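Local coordinates for invasion protein InvA (Salmonella enterica, PDB 2X49) that serves the type III secretion export apparatus in the inner membrane and takes part in invasion of the intestinal epithelium, this chain being its C-terminal domain, at residues Leu165-Val168 against Leu169-Ala172; Ser17-Glu20 against Asp21-Ala25; Met240-Ala243 against Glu244-Asp247. All coordinates share one frame; numbering follows the deposited sequence.

Interaction 1: Leu165-Val168 against Leu169-Ala172; sequences LKEV and LRHA
The last turn of helix 162-169 and the chain leaving it form this contact, in which Glu-167 reaches forward to Arg-170 and His-171. Its CG stands anti to the backbone N (chi1 -176°) and the chain bends at chi2, which carries the carboxylate along the helix. OE2 accepts a weak hydrogen bond from His-171 NE2 at 3.3 Å. That oxygen lies at the edge of the imidazole, and the carboxylate and ring planes are 54° apart. OE1 of Glu-167 forms a long salt bridge with Arg-170 NH1, at 3.7 Å. Both contacts are loose. The nearby guanidinium would probably favour the charged form of the acid.

The backbone bonds change spacing here. Leu-169 N bonds to Leu-165 O at 3.0 Å, the i to i+4 spacing of an alpha-helix. Val-168 O takes two donors, His-171 N at 3.0 Å and Ala-172 N at 3.0 Å. Arg-170 N gives its stronger bond to Glu-167 O at 3.2 Å, a three-residue spacing.

On the apolar side, Leu-165 and Leu-169 lie side by side and point the same way, with CG of Leu-165 4.0 Å from CD1 of Leu-169. Val-168 is buried against Met-198, Leu-201 and Ala-202 of helix 194-204. Ile-177 of helix 174-185 touches Val-168, Leu-169 and Ala-172.

Interaction 2: Ser17-Glu20 against Asp21-Ala25; sequences SRRE and DLEKA
Arg-19 and Glu-23 are paired across one turn of helix 16-24, an i to i+4 salt bridge on the helix surface. Their flat ends are nearly perpendicular, with guanidinium and carboxylate planes 86° apart. NE of Arg-19 lies 3.0 Å from OE2 of Glu-23. The bond is bent, with an N-H...O angle of 124°, and is weak as a hydrogen bond. CG of Arg-19 is anti to the backbone N, and the bend at chi2 (82°) brings NE over to the extended Glu-23. NH1 of Arg-19 forms a second salt bridge with Asp-50 of strand 46-50.

Glu-20 and Lys-24 run side by side instead, both extended beyond CG. OE2 of Glu-20 and NZ of Lys-24 are 4.0 Å apart, beyond salt-bridge range.

On the inner side, CB of Arg-18 meets CD1 of Leu-22 at 4.0 Å. Leu-22 is buried against Val-14, Phe-75 and Leu-126. The guanidinium of Arg-18 is held outside this helix, by a salt bridge with Asp-76 and a hydrogen bond from NE to Asp-56 O.

One water accepts from Arg-18 NH1 at 3.0 Å and donates to Asp-21 OD2 at 2.8 Å. Another donates to Glu-23 OE2 at 2.7 Å and accepts weakly from Arg-19 NH2.

Interaction 3: Met240-Ala243 against Glu244-Asp247; sequences MVSA and EVED
Val-241 meets Val-245 and Glu-246 where the chain passes from strand 236-240 into helix 243-252. Its CG1 does the touching. CG1 lies anti to the backbone N (chi1 -177°) and reaches CG1 of Val-245 at 3.7 Å. The two valine side chains cross at about a right angle. The same methyl of Val-241 rests on CG of Glu-246 at 3.6 Å, so the aliphatic part of the glutamate joins the apolar packing. The Glu-246 carboxylate has its partners beyond the two segments: OE1 forms a salt bridge with Arg-250 and a hydrogen bond with Ser-295, while OE2 is hydrogen-bonded to Thr-294. Val-241 is buried, with Leu-292 and Thr-294 of the neighbouring strand 291-294 also against it.

Ser-242 follows as the N-cap of the helix. Its OG accepts a capping bond from Val-245 N at 3.3 Å, and this bond is fairly straight, with an N-H...O angle of 160°. With chi1 at 69°, OG lies between the backbone N and the carbonyl carbon, which places it where it can accept from Val-245 N. OG is also hydrogen-bonded to O of Ile-333, the C-terminal residue. The CG2 methyl of Val-245 packs against Ser-242 OG at 3.5 Å. The backbone O of Ser-242 starts the alpha-helical pattern by accepting from Glu-246 N at 3.0 Å. CB of Ser-242 lies 3.6 Å from OE1 of Glu-244, whose chain bends back at chi2.

Ala-243 is the first helical residue. Its carbonyl O accepts from Asp-247 N at 3.2 Å.

Overall arrangement
From the N terminus, interaction 2 comes first, on helix 16-24, which follows strand 10-14 of the mixed sheet. It packs on that strand and on helix 125-139. Interaction 1 comes next, at the turn between helices 162-169 and 174-185, and packs on helices 174-185 and 194-204. Interaction 3 comes last, where strand 236-240 of the parallel sheet gives way to helix 243-252. It packs on strand 291-294 and helix 266-280. Each joins adjoining segments, so none closes a long loop. They lie in series and neither nest nor cross. Interaction 2 is about 47 Å from each of the others, centre to centre. Interactions 2 and 3 lie on opposite sides of the chain's centre.

Interaction 1: Leu165-Val168 against Leu169-Ala172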
ATOM      1  N   LEU A 165      -8.769  25.246   9.621  1.00 17.39           N
ATOM      2  CA  LEU A 165      -7.818  24.683  10.588  1.00 18.59           C
ATOM      3  C   LEU A 165      -8.338  24.996  12.002  1.00 17.78           C
ATOM      4  O   LEU A 165      -8.334  24.151  12.881  1.00 17.22           O
ATOM      5  CB  LEU A 165      -6.402  25.256  10.406  1.00 19.64           C
ATOM      6  CG  LEU A 165      -5.305  24.562  11.235  1.00 23.19           C
ATOM      7  CD1 LEU A 165      -5.262  23.104  10.891  1.00 27.54           C
ATOM      8  CD2 LEU A 165      -3.953  25.182  11.035  1.00 27.45           C
ATOM      9  N   LYS A 166      -8.816  26.209  12.161  1.00 18.03           N
ATOM     10  CA  LYS A 166      -9.352  26.669  13.459  1.00 17.78           C
ATOM     11  C   LYS A 166     -10.401  25.682  13.949  1.00 17.34           C
ATOM     12  O   LYS A 166     -10.414  25.258  15.109  1.00 16.68           O
ATOM     13  CB  LYS A 166      -9.983  28.061  13.369  1.00 18.76           C
ATOM     14  CG  LYS A 166      -8.961  29.154  13.438  1.00 21.98           C
ATOM     15  CD  LYS A 166      -9.585  30.532  13.464  1.00 26.37           C
ATOM     16  CE  LYS A 166     -10.515  30.659  14.651  1.00 28.61           C
ATOM     17  NZ  LYS A 166      -9.820  30.280  15.909  1.00 31.84           N
ATOM     18  N   GLU A 167     -11.291  25.320  13.037  1.00 16.81           N
ATOM     19  CA  GLU A 167     -12.453  24.481  13.405  1.00 17.06           C
ATOM     20  C   GLU A 167     -12.037  23.073  13.749  1.00 15.76           C
ATOM     21  O   GLU A 167     -12.522  22.427  14.683  1.00 15.19           O
ATOM     22  CB  GLU A 167     -13.499  24.460  12.288  1.00 17.62           C
ATOM     23  CG  GLU A 167     -14.785  23.679  12.629  1.00 19.44           C
ATOM     24  CD  GLU A 167     -15.557  24.146  13.893  1.00 22.83           C
ATOM     25  OE1 GLU A 167     -15.368  25.286  14.378  1.00 25.03           O
ATOM     26  OE2 GLU A 167     -16.393  23.338  14.385  1.00 25.89           O
ATOM     27  N   VAL A 168     -11.133  22.549  12.948  1.00 14.50           N
ATOM     28  CA  VAL A 168     -10.650  21.187  13.144  1.00 15.48           C
ATOM     29  C   VAL A 168      -9.998  21.042  14.501  1.00 15.26           C
ATOM     30  O   VAL A 168     -10.256  20.068  15.224  1.00 16.19           O
ATOM     31  CB  VAL A 168      -9.710  20.739  12.027  1.00 14.75           C
ATOM     32  CG1 VAL A 168      -9.099  19.375  12.381  1.00 18.19           C
ATOM     33  CG2 VAL A 168     -10.528  20.610  10.744  1.00 17.04           C
ATOM     34  N   LEU A 169      -9.227  22.050  14.862  1.00 15.57           N
ATOM     35  CA  LEU A 169      -8.374  21.959  16.051  1.00 16.45           C
ATOM     36  C   LEU A 169      -9.210  22.096  17.324  1.00 16.51           C
ATOM     37  O   LEU A 169      -8.722  21.869  18.453  1.00 17.86           O
ATOM     38  CB  LEU A 169      -7.258  22.988  16.023  1.00 16.14           C
ATOM     39  CG  LEU A 169      -6.069  22.582  15.170  1.00 18.41           C
ATOM     40  CD1 LEU A 169      -5.023  23.699  15.172  1.00 20.01           C
ATOM     41  CD2 LEU A 169      -5.503  21.211  15.596  1.00 23.29           C
ATOM     42  N   ARG A 170     -10.433  22.566  17.137  1.00 15.31           N
ATOM     43  CA  ARG A 170     -11.363  22.702  18.256  1.00 15.73           C
ATOM     44  C   ARG A 170     -11.886  21.352  18.687  1.00 16.12           C
ATOM     45  O   ARG A 170     -12.429  21.202  19.777  1.00 16.77           O
ATOM     46  CB  ARG A 170     -12.542  23.584  17.896  1.00 15.54           C
ATOM     47  CG  ARG A 170     -12.272  25.021  18.107  1.00 17.72           C
ATOM     48  CD  ARG A 170     -13.535  25.847  17.854  1.00 21.77           C
ATOM     49  NE  ARG A 170     -14.451  25.893  18.968  1.00 23.17           N
ATOM     50  CZ  ARG A 170     -15.705  25.463  18.979  1.00 25.02           C
ATOM     51  NH1 ARG A 170     -16.257  24.893  17.924  1.00 27.01           N
ATOM     52  NH2 ARG A 170     -16.414  25.634  20.089  1.00 24.14           N
ATOM     53  N   HIS A 171     -11.754  20.389  17.794  1.00 16.23           N
ATOM     54  CA  HIS A 171     -12.362  19.042  17.929  1.00 16.75           C
ATOM     55  C   HIS A 171     -11.401  17.852  17.924  1.00 17.40           C
ATOM     56  O   HIS A 171     -11.765  16.733  18.269  1.00 18.61           O
ATOM     57  CB  HIS A 171     -13.492  18.827  16.898  1.00 15.48           C
ATOM     58  CG  HIS A 171     -14.605  19.790  17.074  1.00 16.90           C
ATOM     59  ND1 HIS A 171     -15.512  19.672  18.104  1.00 13.99           N
ATOM     60  CD2 HIS A 171     -14.936  20.928  16.408  1.00 17.97           C
ATOM     61  CE1 HIS A 171     -16.349  20.696  18.066  1.00 15.76           C
ATOM     62  NE2 HIS A 171     -16.043  21.457  17.034  1.00 17.19           N
ATOM     63  N   ALA A 172     -10.194  18.122  17.485  1.00 19.06           N
ATOM     64  CA  ALA A 172      -9.106  17.127  17.423  1.00 19.34           C
ATOM     65  C   ALA A 172      -7.781  17.797  17.709  1.00 20.07           C
ATOM     66  O   ALA A 172      -7.520  18.892  17.220  1.00 21.32           O
ATOM     67  CB  ALA A 172      -9.070  16.443  16.027  1.00 18.48           C
TER

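Interaction 2: Ser17-Glu20 against Asp21-Ala25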
ATOM      1  N   SER A  17      27.546  -4.336  -9.229  1.00 18.02           N
ATOM      2  CA  SER A  17      27.419  -4.355 -10.698  1.00 17.99           C
ATOM      3  C   SER A  17      26.367  -3.434 -11.267  1.00 17.08           C
ATOM      4  O   SER A  17      26.364  -3.189 -12.470  1.00 18.35           O
ATOM      5  CB  SER A  17      27.117  -5.754 -11.253  1.00 18.92           C
ATOM      6  OG  SER A  17      25.842  -6.222 -10.819  1.00 20.67           O
ATOM      7  N   ARG A  18      25.452  -2.971 -10.415  1.00 16.86           N
ATOM      8  CA  ARG A  18      24.343  -2.096 -10.845  1.00 16.24           C
ATOM      9  C   ARG A  18      24.440  -0.675 -10.294  1.00 16.79           C
ATOM     10  O   ARG A  18      23.679   0.203 -10.667  1.00 16.73           O
ATOM     11  CB  ARG A  18      22.977  -2.700 -10.427  1.00 17.39           C
ATOM     12  CG  ARG A  18      22.681  -4.090 -11.011  1.00 16.83           C
ATOM     13  CD  ARG A  18      22.256  -4.033 -12.411  1.00 16.51           C
ATOM     14  NE  ARG A  18      21.721  -5.320 -12.838  1.00 17.64           N
ATOM     15  CZ  ARG A  18      21.388  -5.618 -14.095  1.00 14.87           C
ATOM     16  NH1 ARG A  18      21.549  -4.706 -15.042  1.00 14.98           N
ATOM     17  NH2 ARG A  18      20.868  -6.792 -14.393  1.00 15.45           N
ATOM     18  N   ARG A  19      25.384  -0.465  -9.391  1.00 16.38           N
ATOM     19  CA  ARG A  19      25.463   0.802  -8.617  1.00 17.74           C
ATOM     20  C   ARG A  19      25.558   2.024  -9.522  1.00 16.98           C
ATOM     21  O   ARG A  19      24.831   3.034  -9.341  1.00 17.75           O
ATOM     22  CB  ARG A  19      26.633   0.757  -7.601  1.00 17.09           C
ATOM     23  CG  ARG A  19      27.007   2.043  -6.886  1.00 19.67           C
ATOM     24  CD  ARG A  19      26.027   2.206  -5.687  1.00 21.90           C
ATOM     25  NE  ARG A  19      26.408   3.355  -4.873  1.00 20.53           N
ATOM     26  CZ  ARG A  19      27.249   3.344  -3.838  1.00 19.43           C
ATOM     27  NH1 ARG A  19      27.859   2.245  -3.436  1.00 20.36           N
ATOM     28  NH2 ARG A  19      27.546   4.483  -3.229  1.00 19.19           N
ATOM     29  N   GLU A  20      26.442   1.950 -10.499  1.00 16.94           N
ATOM     30  CA  GLU A  20      26.702   3.124 -11.356  1.00 16.52           C
ATOM     31  C   GLU A  20      25.420   3.457 -12.140  1.00 16.59           C
ATOM     32  O   GLU A  20      25.039   4.610 -12.284  1.00 16.08           O
ATOM     33  CB  GLU A  20      27.906   2.912 -12.279  1.00 17.00           C
ATOM     34  CG  GLU A  20      28.178   4.049 -13.175  1.00 19.11           C
ATOM     35  CD  GLU A  20      29.475   3.858 -13.988  1.00 21.85           C
ATOM     36  OE1 GLU A  20      29.820   2.699 -14.299  1.00 27.88           O
ATOM     37  OE2 GLU A  20      30.109   4.859 -14.353  1.00 27.17           O
ATOM     38  N   ASP A  21      24.773   2.427 -12.647  1.00 16.11           N
ATOM     39  CA  ASP A  21      23.528   2.614 -13.431  1.00 16.21           C
ATOM     40  C   ASP A  21      22.380   3.187 -12.601  1.00 16.21           C
ATOM     41  O   ASP A  21      21.622   3.984 -13.089  1.00 17.69           O
ATOM     42  CB  ASP A  21      23.047   1.339 -14.099  1.00 17.35           C
ATOM     43  CG  ASP A  21      23.860   0.993 -15.319  1.00 20.06           C
ATOM     44  OD1 ASP A  21      24.738   1.785 -15.742  1.00 22.95           O
ATOM     45  OD2 ASP A  21      23.620  -0.105 -15.859  1.00 23.52           O
ATOM     46  N   LEU A  22      22.358   2.836 -11.322  1.00 17.09           N
ATOM     47  CA  LEU A  22      21.282   3.261 -10.399  1.00 15.34           C
ATOM     48  C   LEU A  22      21.524   4.692  -9.970  1.00 17.77           C
ATOM     49  O   LEU A  22      20.602   5.509  -9.863  1.00 18.61           O
ATOM     50  CB  LEU A  22      21.164   2.305  -9.188  1.00 17.88           C
ATOM     51  CG  LEU A  22      20.662   0.906  -9.558  1.00 19.28           C
ATOM     52  CD1 LEU A  22      20.760  -0.040  -8.327  1.00 21.81           C
ATOM     53  CD2 LEU A  22      19.233   0.891 -10.159  1.00 21.76           C
ATOM     54  N   GLU A  23      22.776   5.039  -9.877  1.00 17.39           N
ATOM     55  CA  GLU A  23      23.147   6.447  -9.754  1.00 17.72           C
ATOM     56  C   GLU A  23      22.745   7.283 -10.953  1.00 17.71           C
ATOM     57  O   GLU A  23      22.254   8.414 -10.837  1.00 17.47           O
ATOM     58  CB  GLU A  23      24.643   6.650  -9.471  1.00 18.89           C
ATOM     59  CG  GLU A  23      25.002   6.102  -8.116  1.00 22.11           C
ATOM     60  CD  GLU A  23      26.496   6.055  -7.862  1.00 25.47           C
ATOM     61  OE1 GLU A  23      27.291   6.390  -8.766  1.00 28.09           O
ATOM     62  OE2 GLU A  23      26.864   5.688  -6.732  1.00 24.71           O
ATOM     63  N   LYS A  24      23.015   6.752 -12.140  1.00 17.08           N
ATOM     64  CA  LYS A  24      22.710   7.505 -13.356  1.00 17.57           C
ATOM     65  C   LYS A  24      21.229   7.708 -13.515  1.00 16.50           C
ATOM     66  O   LYS A  24      20.784   8.714 -14.056  1.00 17.10           O
ATOM     67  CB  LYS A  24      23.271   6.836 -14.612  1.00 17.50           C
ATOM     68  CG  LYS A  24      24.759   6.925 -14.661  1.00 22.93           C
ATOM     69  CD  LYS A  24      25.359   5.994 -15.712  1.00 26.59           C
ATOM     70  CE  LYS A  24      26.723   6.499 -16.128  1.00 27.16           C
ATOM     71  NZ  LYS A  24      27.325   5.619 -17.180  1.00 28.92           N
ATOM     72  N   ALA A  25      20.505   6.711 -13.041  1.00 17.18           N
ATOM     73  CA  ALA A  25      19.018   6.693 -13.133  1.00 17.03           C
ATOM     74  C   ALA A  25      18.388   7.546 -12.035  1.00 16.92           C
ATOM     75  O   ALA A  25      17.202   7.799 -12.016  1.00 17.28           O
ATOM     76  CB  ALA A  25      18.490   5.296 -13.052  1.00 17.71           C
TER
HETATM   77  O   HOH W   1      26.090  -0.134 -13.262  1.00 18.02           O
HETATM   78  O   HOH W   2      21.452  -1.670 -15.008  1.00 22.75           O
HETATM   79  O   HOH W   3      25.141   6.257  -4.683  1.00 27.67           O
HETATM   80  O   HOH W   4      27.448   0.999 -15.656  1.00 39.02           O

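Interaction 3: Met240-Ala243 against Glu244-Asp247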
ATOM      1  N   MET A 240     -12.748 -10.814  -4.396  1.00 15.03           N
ATOM      2  CA  MET A 240     -13.954 -10.504  -3.607  1.00 15.59           C
ATOM      3  C   MET A 240     -14.005 -11.438  -2.428  1.00 14.49           C
ATOM      4  O   MET A 240     -13.681 -12.595  -2.546  1.00 14.95           O
ATOM      5  CB  MET A 240     -15.190 -10.669  -4.478  1.00 15.98           C
ATOM      6  CG  MET A 240     -16.518 -10.325  -3.799  1.00 19.22           C
ATOM      7  SD  MET A 240     -17.576  -9.493  -4.988  1.00 30.54           S
ATOM      8  CE  MET A 240     -16.506  -8.085  -5.253  1.00 26.96           C
ATOM      9  N   VAL A 241     -14.397 -10.911  -1.298  1.00 13.95           N
ATOM     10  CA  VAL A 241     -14.675 -11.731  -0.102  1.00 14.78           C
ATOM     11  C   VAL A 241     -16.117 -12.267  -0.225  1.00 14.61           C
ATOM     12  O   VAL A 241     -17.057 -11.542  -0.481  1.00 14.41           O
ATOM     13  CB  VAL A 241     -14.504 -10.925   1.215  1.00 15.29           C
ATOM     14  CG1 VAL A 241     -14.725 -11.817   2.425  1.00 16.68           C
ATOM     15  CG2 VAL A 241     -13.126 -10.242   1.282  1.00 18.94           C
ATOM     16  N   SER A 242     -16.256 -13.554  -0.009  1.00 15.00           N
ATOM     17  CA  SER A 242     -17.567 -14.251  -0.034  1.00 17.04           C
ATOM     18  C   SER A 242     -18.432 -13.869   1.136  1.00 16.85           C
ATOM     19  O   SER A 242     -17.976 -13.469   2.191  1.00 17.47           O
ATOM     20  CB  SER A 242     -17.401 -15.768  -0.051  1.00 17.31           C
ATOM     21  OG  SER A 242     -16.895 -16.233   1.168  1.00 21.67           O
ATOM     22  N   ALA A 243     -19.716 -13.992   0.910  1.00 17.50           N
ATOM     23  CA  ALA A 243     -20.699 -13.618   1.928  1.00 17.32           C
ATOM     24  C   ALA A 243     -20.482 -14.497   3.144  1.00 18.46           C
ATOM     25  O   ALA A 243     -20.725 -14.132   4.285  1.00 18.39           O
ATOM     26  CB  ALA A 243     -22.173 -13.756   1.380  1.00 16.89           C
ATOM     27  N   GLU A 244     -19.910 -15.642   2.872  1.00 20.32           N
ATOM     28  CA  GLU A 244     -19.669 -16.643   3.924  1.00 21.23           C
ATOM     29  C   GLU A 244     -18.631 -16.167   4.908  1.00 20.84           C
ATOM     30  O   GLU A 244     -18.833 -16.158   6.120  1.00 21.46           O
ATOM     31  CB  GLU A 244     -19.248 -17.977   3.313  1.00 22.06           C
ATOM     32  CG  GLU A 244     -20.436 -18.764   2.798  1.00 23.35           C
ATOM     33  CD  GLU A 244     -20.863 -18.454   1.341  1.00 24.71           C
ATOM     34  OE1 GLU A 244     -20.469 -17.412   0.760  1.00 26.26           O
ATOM     35  OE2 GLU A 244     -21.605 -19.280   0.769  1.00 25.41           O
ATOM     36  N   VAL A 245     -17.528 -15.727   4.348  1.00 20.39           N
ATOM     37  CA  VAL A 245     -16.385 -15.298   5.139  1.00 19.69           C
ATOM     38  C   VAL A 245     -16.753 -14.003   5.855  1.00 18.83           C
ATOM     39  O   VAL A 245     -16.407 -13.768   7.021  1.00 19.31           O
ATOM     40  CB  VAL A 245     -15.115 -15.120   4.270  1.00 20.10           C
ATOM     41  CG1 VAL A 245     -14.036 -14.382   5.037  1.00 21.45           C
ATOM     42  CG2 VAL A 245     -14.621 -16.501   3.829  1.00 20.33           C
ATOM     43  N   GLU A 246     -17.490 -13.166   5.159  1.00 17.97           N
ATOM     44  CA  GLU A 246     -17.865 -11.886   5.762  1.00 18.03           C
ATOM     45  C   GLU A 246     -18.633 -12.124   7.038  1.00 18.07           C
ATOM     46  O   GLU A 246     -18.486 -11.406   8.049  1.00 18.88           O
ATOM     47  CB  GLU A 246     -18.660 -11.001   4.827  1.00 18.05           C
ATOM     48  CG  GLU A 246     -17.778 -10.356   3.791  1.00 19.41           C
ATOM     49  CD  GLU A 246     -18.437  -9.161   3.115  1.00 21.00           C
ATOM     50  OE1 GLU A 246     -19.533  -8.744   3.565  1.00 24.78           O
ATOM     51  OE2 GLU A 246     -17.848  -8.650   2.133  1.00 22.56           O
ATOM     52  N   ASP A 247     -19.431 -13.176   6.999  1.00 18.25           N
ATOM     53  CA  ASP A 247     -20.319 -13.450   8.121  1.00 18.13           C
ATOM     54  C   ASP A 247     -19.573 -13.955   9.323  1.00 17.34           C
ATOM     55  O   ASP A 247     -19.956 -13.694  10.433  1.00 16.77           O
ATOM     56  CB  ASP A 247     -21.472 -14.380   7.761  1.00 18.56           C
ATOM     57  CG  ASP A 247     -22.724 -13.614   7.403  1.00 22.04           C
ATOM     58  OD1 ASP A 247     -23.442 -14.064   6.481  1.00 27.61           O
ATOM     59  OD2 ASP A 247     -23.038 -12.586   8.073  1.00 24.20           O
TER